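Long-range contacts in unsaturated glucuronyl hydrolase (Streptococcus agalactiae, PDB 2ZZR), which hydrolyses unsaturated chondroitin, hyaluronan and heparin disaccharides, releasing the unsaturated uronic acid from (1->3)- and (1->4)-linked substrates: residues 20-25 with 331-336; 303-308 with 373-378; 310-315 with 386-391. One frame throughout, in Å; residues are numbered along the deposited sequence.

How the contacts relate
The three contacts form a worked example of how an alpha/alpha barrel is tied together from its pocket to its surface. Contacts 2 and 3 join the same two helices, 304-318 and 376-390, first near their N-terminal ends and then further along, with centres about 15 Å apart. Contact 2 lies by the substrate pocket: the side chains of Asp-303 and Arg-246, a probable substrate-binding residue, approach to about 3 Å. In contact 3 the side chain of Cys-312 is about 9 Å from that of Trp-250, another probable substrate-binding residue. Contact 1 lies near the surface, its centre about 11 Å from that of contact 3, which it touches through Met-335 SD and His-315 CA, 3.5 Å apart.

Contact 1: residues 20-25 with 331-336; sequences SRLLTK and YKYAMH
Leu-22 spends one methyl on two aromatic rings at once. Its CD2 forms CH-pi contacts with Tyr-333, 3.7 Å from the ring centroid and displaced toward the rim, and with His-336, 3.6 Å from the centroid and almost over the centre. Leu-22 CG, anti to its own carbonyl carbon (chi1 -62°), lies by CE2 and CZ of Tyr-333, and the two side chains cross at about a right angle. A polar atom meets the same ring at its edge: Ser-20 O, in the ring plane, approaches Tyr-333 CE2 to 3.4 Å.

Carbon-to-carbon packing widens the contact. Leu-22 CD2 also meets Lys-332 CE at 3.7 Å, while Leu-23 CB lies 3.7 Å from His-336 CD2, the two side chains sliding past each other in opposite directions.

The hydrogen bonding runs within the helix. Lys-332 O takes two donors from opposite faces of its carbonyl plane, His-336 N and His-336 ND1, and the ND1 bond (3.0 Å, N-H...O 155°) limits rotation of the imidazole whose face Leu-22 CD2 covers. Outside the segments, Ser-20 OG bonds to Thr-337 OG1, and Arg-21 O to Arg-340 NH2.

The arrangement is that of an irregular N-terminal linker laid along helix 328-346 at the surface of an alpha/alpha barrel.

Contact 2: residues 303-308 with 373-378; sequences DTSATA and EGNIWG
Ser-305 sets its CB against the bare backbone of Gly-378, 3.5 Å from the glycine CA, in the pocket-side part of the alpha/alpha barrel where the N-terminal turns of helices 304-318 and 376-390 meet. With no side chain on Gly-378, the two backbones come very close: the CA atoms of Ser-305 and Gly-378 are 3.9 Å apart. Ala-308 CB continues the seam one turn on, 4.0 Å from Gly-378 O.

The serine hydroxyl stands between its backbone N and carbonyl carbon (chi1 74°), and from there it bridges the helices. It accepts a weak, bent bond from Trp-377 NE1 at 3.1 Å (N-H...O 132°), the indole being approached obliquely. The amide of Asn-375 lies over one indole face, toward the rim.

Asp-303, the N-cap of helix 304-318, ties this packing to the substrate site. Its OD1 forms a salt bridge with Arg-246, thought to bind substrate, which is consistent with a second-shell role in positioning that arginine. Its OD2 accepts from Val-362 N and, weakly, from Ser-305 N. The same oxygen receives the proton of Ser-305 OG at 2.7 Å, on the syn side and 19° out of the carboxylate plane.

Contact 3: residues 310-315 with 386-391; sequences AVCGIH and LIRFYK
The imidazole of His-315 carries Arg-388 CB over one face, 3.7 Å from the ring centroid and offset toward the rim. The arginine then passes the ring, and its guanidinium comes to stand steeply to it, the planes 74° apart, with His-315 CD2 at the guanidinium edge. One guanidinium face receives a backbone oxygen: Cys-312 O sits over its centre, 3.7 Å from Arg-388 CZ, an arrangement that may be electrostatically favourable for the cation. The third flat group, Phe-389, is tilted only 29° from the imidazole but slid well aside, with centroids 5.5 Å apart, so the rings barely overlap. They meet through Phe-389 CE1 and His-315 ND1 at 3.8 Å, and Val-311 CG1 reaches the same CE1 at 4.1 Å.

The chi1 of His-315 (-178°) puts CG anti to the backbone N, and the extended Arg-388 chain takes NE toward Cys-312. The guanidinium is held by salt bridges from NH1 to Glu-316 of helix 304-318 and from NE to Glu-384 of its own helix, and by a hydrogen bond between NH2 and Tyr-253 OH of helix 245-262.

A water that donates to Arg-388 O at 2.9 Å also makes a weak contact, 3.4 Å, with His-315 NE2.

The short helix axes run in the same general direction, 10.4 Å apart at closest approach. Two co-directional helices, with helix 328-346 between them in sequence and packed on both, reflect the repeated helical hairpins of the alpha/alpha barrel in glycoside hydrolase family 88.

Contact 1: residues 20-25 with 331-336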
# COMPACT_ATOMS: atom_id res chain seq x y z
N SER A 20 13.94 -21.83 2.06
CA SER A 20 12.56 -22.04 1.63
C SER A 20 12.41 -22.47 0.18
O SER A 20 13.31 -22.26 -0.65
CB SER A 20 11.74 -20.77 1.84
OG SER A 20 11.65 -20.45 3.22
N ARG A 21 11.27 -23.08 -0.12
CA ARG A 21 10.91 -23.45 -1.49
C ARG A 21 10.30 -22.25 -2.19
O ARG A 21 9.39 -21.61 -1.66
CB ARG A 21 9.87 -24.58 -1.49
CG ARG A 21 10.35 -25.92 -0.94
CD ARG A 21 9.16 -26.74 -0.44
NE ARG A 21 8.58 -26.11 0.75
CZ ARG A 21 7.28 -26.04 1.02
NH1 ARG A 21 6.88 -25.44 2.13
NH2 ARG A 21 6.38 -26.56 0.19
N LEU A 22 10.80 -21.94 -3.38
CA LEU A 22 10.18 -20.91 -4.21
C LEU A 22 8.78 -21.33 -4.64
O LEU A 22 8.53 -22.51 -4.91
CB LEU A 22 11.05 -20.60 -5.44
CG LEU A 22 12.46 -20.04 -5.20
CD1 LEU A 22 13.23 -19.97 -6.51
CD2 LEU A 22 12.42 -18.68 -4.52
N LEU A 23 7.87 -20.36 -4.70
CA LEU A 23 6.51 -20.60 -5.15
C LEU A 23 6.46 -20.99 -6.62
O LEU A 23 7.09 -20.34 -7.47
CB LEU A 23 5.64 -19.36 -4.92
CG LEU A 23 5.14 -19.13 -3.49
CD1 LEU A 23 4.62 -17.70 -3.36
CD2 LEU A 23 4.06 -20.15 -3.10
N THR A 24 5.72 -22.05 -6.92
CA THR A 24 5.59 -22.52 -8.29
C THR A 24 4.42 -21.86 -9.00
O THR A 24 3.53 -21.29 -8.36
CB THR A 24 5.43 -24.05 -8.36
OG1 THR A 24 4.15 -24.41 -7.82
CG2 THR A 24 6.54 -24.76 -7.60
N LYS A 25 4.41 -21.96 -10.32
CA LYS A 25 3.34 -21.41 -11.12
C LYS A 25 1.97 -21.97 -10.71
O LYS A 25 1.01 -21.22 -10.57
CB LYS A 25 3.60 -21.63 -12.61
CG LYS A 25 2.58 -20.96 -13.51
CD LYS A 25 2.87 -21.20 -14.97
CE LYS A 25 1.75 -20.63 -15.83
NZ LYS A 25 1.87 -21.05 -17.25
N TYR A 331 16.32 -11.39 -0.16
CA TYR A 331 15.05 -10.70 -0.39
C TYR A 331 14.11 -11.51 -1.27
O TYR A 331 12.91 -11.60 -0.99
CB TYR A 331 15.25 -9.31 -0.99
CG TYR A 331 15.88 -8.27 -0.08
CD1 TYR A 331 16.93 -7.47 -0.55
CD2 TYR A 331 15.42 -8.06 1.22
CE1 TYR A 331 17.51 -6.49 0.26
CE2 TYR A 331 16.01 -7.08 2.05
CZ TYR A 331 17.05 -6.31 1.56
OH TYR A 331 17.64 -5.34 2.35
N LYS A 332 14.64 -12.09 -2.34
CA LYS A 332 13.82 -12.92 -3.23
C LYS A 332 13.18 -14.07 -2.46
O LYS A 332 11.98 -14.33 -2.58
CB LYS A 332 14.65 -13.46 -4.40
CG LYS A 332 13.87 -14.34 -5.37
CD LYS A 332 14.80 -15.33 -6.08
CE LYS A 332 14.01 -16.32 -6.92
NZ LYS A 332 13.51 -15.71 -8.18
N TYR A 333 14.00 -14.77 -1.68
CA TYR A 333 13.50 -15.90 -0.92
C TYR A 333 12.57 -15.44 0.20
O TYR A 333 11.58 -16.11 0.47
CB TYR A 333 14.65 -16.77 -0.41
CG TYR A 333 15.08 -17.76 -1.47
CD1 TYR A 333 15.93 -17.37 -2.51
CD2 TYR A 333 14.61 -19.07 -1.45
CE1 TYR A 333 16.32 -18.27 -3.50
CE2 TYR A 333 14.99 -19.98 -2.44
CZ TYR A 333 15.84 -19.57 -3.46
OH TYR A 333 16.21 -20.47 -4.43
N ALA A 334 12.86 -14.29 0.79
CA ALA A 334 12.00 -13.70 1.82
C ALA A 334 10.59 -13.44 1.30
O ALA A 334 9.62 -13.82 1.94
CB ALA A 334 12.62 -12.43 2.39
N MET A 335 10.47 -12.80 0.14
CA MET A 335 9.13 -12.50 -0.39
C MET A 335 8.35 -13.77 -0.77
O MET A 335 7.14 -13.82 -0.59
CB MET A 335 9.18 -11.48 -1.53
CG MET A 335 9.81 -11.96 -2.81
SD MET A 335 9.59 -10.74 -4.11
CE MET A 335 10.30 -11.69 -5.48
N HIS A 336 9.06 -14.78 -1.27
CA HIS A 336 8.44 -16.09 -1.55
C HIS A 336 7.91 -16.76 -0.28
O HIS A 336 6.79 -17.29 -0.30
CB HIS A 336 9.43 -17.01 -2.26
CG HIS A 336 9.43 -16.87 -3.75
ND1 HIS A 336 10.09 -15.85 -4.40
CD2 HIS A 336 8.86 -17.62 -4.71
CE1 HIS A 336 9.93 -15.99 -5.71
NE2 HIS A 336 9.19 -17.06 -5.92

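Contact 2: residues 303-308 with 373-378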
# COMPACT_ATOMS: atom_id res chain seq x y z
N ASP A 303 -1.26 -8.75 11.41
CA ASP A 303 -1.77 -7.87 10.38
C ASP A 303 -1.22 -8.34 9.04
O ASP A 303 -0.14 -7.92 8.62
CB ASP A 303 -1.42 -6.40 10.61
CG ASP A 303 -1.97 -5.50 9.51
OD1 ASP A 303 -1.42 -4.40 9.30
OD2 ASP A 303 -2.94 -5.91 8.82
N THR A 304 -1.98 -9.21 8.38
CA THR A 304 -1.59 -9.77 7.09
C THR A 304 -1.47 -8.69 6.02
O THR A 304 -0.69 -8.85 5.07
CB THR A 304 -2.58 -10.84 6.62
OG1 THR A 304 -3.91 -10.31 6.66
CG2 THR A 304 -2.50 -12.08 7.50
N SER A 305 -2.21 -7.59 6.16
CA SER A 305 -2.16 -6.52 5.14
C SER A 305 -0.78 -5.88 5.08
O SER A 305 -0.34 -5.45 4.02
CB SER A 305 -3.26 -5.47 5.34
OG SER A 305 -3.00 -4.61 6.44
N ALA A 306 -0.10 -5.82 6.23
CA ALA A 306 1.26 -5.27 6.29
C ALA A 306 2.21 -6.18 5.52
O ALA A 306 3.08 -5.71 4.78
CB ALA A 306 1.71 -5.13 7.74
N THR A 307 2.03 -7.49 5.69
CA THR A 307 2.88 -8.47 5.04
C THR A 307 2.62 -8.50 3.52
O THR A 307 3.57 -8.54 2.73
CB THR A 307 2.74 -9.86 5.72
OG1 THR A 307 3.23 -9.75 7.07
CG2 THR A 307 3.56 -10.93 4.99
N ALA A 308 1.35 -8.44 3.11
CA ALA A 308 1.01 -8.37 1.69
C ALA A 308 1.66 -7.16 1.01
O ALA A 308 2.25 -7.27 -0.07
CB ALA A 308 -0.49 -8.35 1.49
N GLU A 373 -9.57 -8.95 11.38
CA GLU A 373 -10.59 -8.95 10.34
C GLU A 373 -9.88 -8.85 8.99
O GLU A 373 -8.76 -8.37 8.91
CB GLU A 373 -11.51 -7.75 10.50
CG GLU A 373 -12.32 -7.73 11.80
CD GLU A 373 -13.54 -8.64 11.76
OE1 GLU A 373 -14.22 -8.75 12.80
OE2 GLU A 373 -13.82 -9.24 10.69
N GLY A 374 -10.55 -9.30 7.93
CA GLY A 374 -10.10 -8.99 6.59
C GLY A 374 -10.23 -7.50 6.34
O GLY A 374 -11.06 -6.82 6.96
N ASN A 375 -9.40 -6.97 5.45
CA ASN A 375 -9.55 -5.59 5.01
C ASN A 375 -9.26 -5.47 3.52
O ASN A 375 -8.59 -6.33 2.94
CB ASN A 375 -8.76 -4.59 5.88
CG ASN A 375 -7.28 -4.91 5.97
OD1 ASN A 375 -6.72 -5.08 7.06
ND2 ASN A 375 -6.63 -4.98 4.83
N ILE A 376 -9.79 -4.42 2.91
CA ILE A 376 -9.81 -4.36 1.45
C ILE A 376 -8.45 -4.04 0.83
O ILE A 376 -8.15 -4.50 -0.27
CB ILE A 376 -10.96 -3.45 0.92
CG1 ILE A 376 -11.19 -3.66 -0.59
CG2 ILE A 376 -10.72 -1.97 1.28
CD1 ILE A 376 -11.53 -5.12 -0.97
N TRP A 377 -7.62 -3.27 1.54
CA TRP A 377 -6.26 -3.02 1.03
C TRP A 377 -5.37 -4.27 1.16
O TRP A 377 -4.55 -4.55 0.29
CB TRP A 377 -5.61 -1.79 1.70
CG TRP A 377 -5.51 -1.91 3.19
CD1 TRP A 377 -4.45 -2.36 3.91
CD2 TRP A 377 -6.53 -1.58 4.13
NE1 TRP A 377 -4.74 -2.33 5.26
CE2 TRP A 377 -6.02 -1.85 5.42
CE3 TRP A 377 -7.84 -1.07 4.02
CZ2 TRP A 377 -6.76 -1.64 6.59
CZ3 TRP A 377 -8.58 -0.87 5.18
CH2 TRP A 377 -8.04 -1.16 6.44
N GLY A 378 -5.57 -5.03 2.24
CA GLY A 378 -4.88 -6.31 2.41
C GLY A 378 -5.27 -7.28 1.31
O GLY A 378 -4.42 -7.96 0.74

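Contact 3: residues 310-315 with 386-391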
# COMPACT_ATOMS: atom_id res chain seq x y z
N ALA A 310 4.31 -5.42 2.08
CA ALA A 310 5.76 -5.61 2.07
C ALA A 310 6.22 -6.54 0.94
O ALA A 310 7.27 -6.31 0.33
CB ALA A 310 6.26 -6.12 3.42
N VAL A 311 5.43 -7.58 0.66
CA VAL A 311 5.75 -8.48 -0.45
C VAL A 311 5.79 -7.70 -1.77
O VAL A 311 6.75 -7.83 -2.54
CB VAL A 311 4.79 -9.70 -0.53
CG1 VAL A 311 4.94 -10.41 -1.88
CG2 VAL A 311 5.06 -10.68 0.61
N CYS A 312 4.77 -6.88 -2.02
CA CYS A 312 4.74 -6.04 -3.24
C CYS A 312 5.96 -5.13 -3.32
O CYS A 312 6.57 -4.99 -4.39
CB CYS A 312 3.45 -5.21 -3.30
SG CYS A 312 1.96 -6.22 -3.47
N GLY A 313 6.32 -4.53 -2.18
CA GLY A 313 7.47 -3.62 -2.11
C GLY A 313 8.79 -4.31 -2.42
O GLY A 313 9.62 -3.78 -3.16
N ILE A 314 8.98 -5.49 -1.84
CA ILE A 314 10.20 -6.26 -2.08
C ILE A 314 10.26 -6.68 -3.55
O ILE A 314 11.30 -6.53 -4.21
CB ILE A 314 10.29 -7.49 -1.13
CG1 ILE A 314 10.43 -7.04 0.33
CG2 ILE A 314 11.47 -8.40 -1.52
CD1 ILE A 314 10.23 -8.17 1.34
N HIS A 315 9.14 -7.17 -4.08
CA HIS A 315 9.06 -7.56 -5.48
C HIS A 315 9.45 -6.41 -6.40
O HIS A 315 10.25 -6.58 -7.34
CB HIS A 315 7.65 -8.07 -5.82
CG HIS A 315 7.51 -8.53 -7.24
ND1 HIS A 315 7.70 -9.84 -7.62
CD2 HIS A 315 7.21 -7.85 -8.37
CE1 HIS A 315 7.52 -9.94 -8.93
NE2 HIS A 315 7.22 -8.75 -9.41
N LEU A 386 0.19 -11.73 -5.90
CA LEU A 386 -0.03 -12.93 -6.70
C LEU A 386 0.17 -12.65 -8.18
O LEU A 386 0.90 -13.39 -8.87
CB LEU A 386 -1.43 -13.49 -6.43
CG LEU A 386 -1.63 -14.10 -5.04
CD1 LEU A 386 -3.10 -14.54 -4.89
CD2 LEU A 386 -0.68 -15.26 -4.78
N ILE A 387 -0.46 -11.57 -8.66
CA ILE A 387 -0.36 -11.16 -10.07
C ILE A 387 1.07 -10.74 -10.44
O ILE A 387 1.56 -11.08 -11.52
CB ILE A 387 -1.41 -10.04 -10.42
CG1 ILE A 387 -2.85 -10.58 -10.32
CG2 ILE A 387 -1.14 -9.41 -11.81
CD1 ILE A 387 -3.21 -11.73 -11.30
N ARG A 388 1.74 -10.02 -9.54
CA ARG A 388 3.17 -9.69 -9.71
C ARG A 388 4.02 -10.93 -9.97
O ARG A 388 4.87 -10.93 -10.87
CB ARG A 388 3.72 -8.95 -8.49
CG ARG A 388 3.47 -7.44 -8.50
CD ARG A 388 3.91 -6.83 -7.17
NE ARG A 388 3.88 -5.36 -7.21
CZ ARG A 388 4.87 -4.61 -7.71
NH1 ARG A 388 5.97 -5.18 -8.19
NH2 ARG A 388 4.75 -3.29 -7.72
N PHE A 389 3.80 -11.98 -9.19
CA PHE A 389 4.59 -13.21 -9.29
C PHE A 389 4.27 -13.97 -10.58
O PHE A 389 5.15 -14.61 -11.17
CB PHE A 389 4.32 -14.12 -8.09
CG PHE A 389 5.20 -13.85 -6.91
CD1 PHE A 389 5.31 -12.57 -6.37
CD2 PHE A 389 5.90 -14.89 -6.32
CE1 PHE A 389 6.12 -12.34 -5.26
CE2 PHE A 389 6.71 -14.67 -5.21
CZ PHE A 389 6.82 -13.39 -4.68
N TYR A 390 3.01 -13.88 -10.99
CA TYR A 390 2.46 -14.70 -12.06
C TYR A 390 2.75 -14.19 -13.47
O TYR A 390 2.91 -14.98 -14.41
CB TYR A 390 0.95 -14.85 -11.86
CG TYR A 390 0.33 -15.90 -12.75
CD1 TYR A 390 0.50 -17.26 -12.46
CD2 TYR A 390 -0.42 -15.54 -13.86
CE1 TYR A 390 -0.07 -18.24 -13.27
CE2 TYR A 390 -0.99 -16.52 -14.68
CZ TYR A 390 -0.81 -17.85 -14.38
OH TYR A 390 -1.39 -18.81 -15.18
N LYS A 391 2.78 -12.87 -13.63
CA LYS A 391 2.98 -12.29 -14.94
C LYS A 391 3.97 -11.15 -14.85
O LYS A 391 4.45 -10.83 -13.77
CB LYS A 391 1.64 -11.80 -15.53
CG LYS A 391 1.00 -10.64 -14.79
CD LYS A 391 -0.33 -10.22 -15.41
CE LYS A 391 -0.11 -9.44 -16.71
NZ LYS A 391 -1.39 -8.95 -17.27
O HOH W 1 5.49 -8.51 -12.31